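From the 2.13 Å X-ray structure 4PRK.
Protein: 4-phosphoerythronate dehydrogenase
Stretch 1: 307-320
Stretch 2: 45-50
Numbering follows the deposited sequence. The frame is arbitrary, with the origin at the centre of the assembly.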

# COMPACT_ATOMS: atom_id res chain seq x y z
N MET A 307 -21.88 3.34 -16.04
CA MET A 307 -23.02 4.19 -16.27
C MET A 307 -24.14 3.46 -17.02
O MET A 307 -25.32 3.67 -16.73
CB MET A 307 -22.63 5.46 -17.00
CG MET A 307 -21.89 6.46 -16.11
SD MET A 307 -21.33 7.97 -16.96
CE MET A 307 -19.60 8.05 -16.52
N ILE A 308 -23.76 2.62 -17.97
CA ILE A 308 -24.72 1.78 -18.68
C ILE A 308 -25.17 0.62 -17.81
O ILE A 308 -26.38 0.44 -17.58
CB ILE A 308 -24.09 1.28 -19.99
CG1 ILE A 308 -24.08 2.42 -21.01
CG2 ILE A 308 -24.85 0.09 -20.54
CD1 ILE A 308 -23.13 2.19 -22.15
N GLU A 309 -24.23 -0.16 -17.29
CA GLU A 309 -24.61 -1.42 -16.67
C GLU A 309 -25.30 -1.28 -15.30
O GLU A 309 -26.15 -2.14 -14.94
CB GLU A 309 -23.45 -2.42 -16.63
CG GLU A 309 -23.02 -2.77 -18.04
CD GLU A 309 -22.00 -3.89 -18.09
OE1 GLU A 309 -21.60 -4.42 -17.01
OE2 GLU A 309 -21.62 -4.23 -19.24
N ILE A 310 -24.96 -0.23 -14.54
CA ILE A 310 -25.63 -0.01 -13.27
C ILE A 310 -27.09 0.48 -13.45
O ILE A 310 -28.00 -0.05 -12.80
CB ILE A 310 -24.84 0.93 -12.33
CG1 ILE A 310 -23.53 0.22 -11.89
CG2 ILE A 310 -25.69 1.29 -11.11
CD1 ILE A 310 -22.56 1.05 -11.07
N SER A 311 -27.32 1.46 -14.32
CA SER A 311 -28.68 1.86 -14.64
C SER A 311 -29.52 0.68 -15.26
O SER A 311 -30.61 0.32 -14.76
CB SER A 311 -28.63 3.07 -15.57
OG SER A 311 -27.95 2.80 -16.78
N LEU A 312 -28.95 0.05 -16.28
CA LEU A 312 -29.58 -1.10 -16.97
C LEU A 312 -30.09 -2.12 -15.93
O LEU A 312 -31.24 -2.55 -16.00
CB LEU A 312 -28.55 -1.78 -17.94
CG LEU A 312 -28.97 -3.07 -18.69
CD1 LEU A 312 -30.18 -2.74 -19.57
CD2 LEU A 312 -27.88 -3.74 -19.54
N ARG A 313 -29.21 -2.49 -14.99
CA ARG A 313 -29.47 -3.46 -13.95
C ARG A 313 -30.61 -3.02 -13.02
O ARG A 313 -31.53 -3.79 -12.79
CB ARG A 313 -28.19 -3.76 -13.13
CG ARG A 313 -28.21 -5.13 -12.46
CD ARG A 313 -28.02 -5.06 -10.95
NE ARG A 313 -29.13 -4.34 -10.31
CZ ARG A 313 -30.07 -4.86 -9.51
NH1 ARG A 313 -30.07 -6.14 -9.17
NH2 ARG A 313 -31.02 -4.07 -9.03
N ASP A 314 -30.59 -1.79 -12.50
CA ASP A 314 -31.75 -1.30 -11.73
C ASP A 314 -32.98 -1.22 -12.61
O ASP A 314 -34.08 -1.46 -12.13
CB ASP A 314 -31.54 0.11 -11.12
CG ASP A 314 -30.79 0.08 -9.79
OD1 ASP A 314 -30.42 -1.01 -9.31
OD2 ASP A 314 -30.56 1.18 -9.22
N THR A 315 -32.80 -0.88 -13.89
CA THR A 315 -33.92 -0.67 -14.79
C THR A 315 -34.64 -1.98 -15.09
O THR A 315 -35.86 -2.03 -15.00
CB THR A 315 -33.47 0.06 -16.05
OG1 THR A 315 -32.97 1.32 -15.63
CG2 THR A 315 -34.65 0.26 -17.05
N ILE A 316 -33.86 -3.03 -15.41
CA ILE A 316 -34.38 -4.41 -15.55
C ILE A 316 -35.10 -4.90 -14.27
O ILE A 316 -36.16 -5.56 -14.34
CB ILE A 316 -33.27 -5.43 -15.96
CG1 ILE A 316 -32.84 -5.17 -17.41
CG2 ILE A 316 -33.71 -6.89 -15.76
CD1 ILE A 316 -31.94 -6.22 -18.03
N ALA A 317 -34.52 -4.59 -13.10
CA ALA A 317 -35.05 -5.09 -11.84
C ALA A 317 -36.47 -4.55 -11.61
O ALA A 317 -37.39 -5.32 -11.30
CB ALA A 317 -34.11 -4.73 -10.69
N LEU A 318 -36.63 -3.25 -11.81
CA LEU A 318 -37.91 -2.53 -11.57
C LEU A 318 -38.97 -2.93 -12.59
O LEU A 318 -40.15 -3.01 -12.28
CB LEU A 318 -37.68 -0.99 -11.59
CG LEU A 318 -36.86 -0.43 -10.42
CD1 LEU A 318 -36.43 1.04 -10.63
CD2 LEU A 318 -37.65 -0.64 -9.12
N ALA A 319 -38.51 -3.19 -13.81
CA ALA A 319 -39.34 -3.87 -14.82
C ALA A 319 -39.81 -5.26 -14.34
O ALA A 319 -40.95 -5.64 -14.59
CB ALA A 319 -38.62 -3.96 -16.17
N ASN A 320 -38.95 -5.97 -13.60
CA ASN A 320 -39.34 -7.23 -12.91
C ASN A 320 -40.00 -7.06 -11.52
O ASN A 320 -40.20 -8.04 -10.79
CB ASN A 320 -38.12 -8.15 -12.80
CG ASN A 320 -37.84 -8.86 -14.08
OD1 ASN A 320 -38.58 -9.77 -14.46
ND2 ASN A 320 -36.80 -8.46 -14.79
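Stretch 2, residues 45-50: CDGVLL

A strand can pack on a helix without a single hydrogen bond between them, for instance where a glycine lets the backbones approach and a large side chain covers much of the remaining contact. Residues 45-50 of 4-phosphoerythronate dehydrogenase illustrate the principle. Cys45 and Asp46 lie outside the strand; Val48, Leu49 and Leu50 are extended, with phi between -111° and -127° and psi between 119° and 145°. The strand runs roughly antiparallel to helix 307-319, at 154° between their N-to-C directions, and the axes come within 8.2 Å. The pairs run in opposite order: Leu49 CA is 6.8 Å from Ser311 CA, Gly47 CA 6.1 Å from Thr315 CA and Asp46 CA 6.5 Å from Ala319 CA, each about one turn further along the helix.

Leu49 covers the most surface. Its CA-to-CB bond points toward the helix, and with chi1 m and chi2 t its methyls reach the helical backbone as well as the side chains. Leu49 CD2 lies 3.2 Å from Thr315 OG1 and 3.4 Å from Ser311 OG, while Leu49 CD1 packs 3.8 Å from Leu312 CB. A methyl offers these hydroxyls no hydrogen bond, and the helix supplies acceptors of its own: Thr315 OG1 donates to Ser311 O at 2.7 Å.

Thr315 is the principal counterpart on the helix. Its methyl, CG2, rests 3.9 Å from Gly47 CA and 3.7 Å from Val48 O. The first contact has room because Gly47 lacks a side chain: an ideal CB there would lie 2.7 Å from Thr315 CG2, a clash. Val48, by contrast, directs its CA-to-CB bond away, in keeping with the alternation of a strand. Toward the helix C terminus the contact thins to Ala319, whose CB approaches Asp46 O at 4.0 Å.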

# COMPACT_ATOMS: atom_id res chain seq x y z
N CYS A 45 -40.49 -1.46 -25.75
CA CYS A 45 -39.42 -1.49 -24.79
C CYS A 45 -39.87 -1.79 -23.36
O CYS A 45 -40.88 -1.29 -22.91
CB CYS A 45 -38.67 -0.16 -24.82
SG CYS A 45 -37.51 0.01 -26.19
N ASP A 46 -39.13 -2.66 -22.69
CA ASP A 46 -39.32 -2.93 -21.27
C ASP A 46 -39.01 -1.77 -20.29
O ASP A 46 -39.64 -1.63 -19.26
CB ASP A 46 -38.56 -4.20 -20.87
CG ASP A 46 -39.19 -5.46 -21.42
OD1 ASP A 46 -38.77 -5.93 -22.48
OD2 ASP A 46 -40.10 -6.00 -20.77
N GLY A 47 -37.97 -1.00 -20.60
CA GLY A 47 -37.48 0.05 -19.72
C GLY A 47 -36.64 1.09 -20.45
O GLY A 47 -36.31 0.89 -21.60
N VAL A 48 -36.32 2.20 -19.79
CA VAL A 48 -35.58 3.26 -20.46
C VAL A 48 -34.31 3.68 -19.69
O VAL A 48 -34.26 3.63 -18.45
CB VAL A 48 -36.53 4.45 -20.75
CG1 VAL A 48 -35.76 5.72 -21.08
CG2 VAL A 48 -37.46 4.08 -21.90
N LEU A 49 -33.27 4.04 -20.45
CA LEU A 49 -32.01 4.56 -19.90
C LEU A 49 -31.78 5.96 -20.49
O LEU A 49 -31.66 6.13 -21.72
CB LEU A 49 -30.83 3.59 -20.20
CG LEU A 49 -30.81 2.22 -19.48
CD1 LEU A 49 -29.49 1.46 -19.72
CD2 LEU A 49 -31.07 2.36 -17.98
N LEU A 50 -31.72 6.96 -19.60
CA LEU A 50 -31.71 8.37 -20.01
C LEU A 50 -30.39 9.06 -19.74
O LEU A 50 -29.68 8.73 -18.77
CB LEU A 50 -32.82 9.14 -19.26
CG LEU A 50 -34.28 8.77 -19.60
CD1 LEU A 50 -35.24 9.90 -19.19
CD2 LEU A 50 -34.44 8.46 -21.09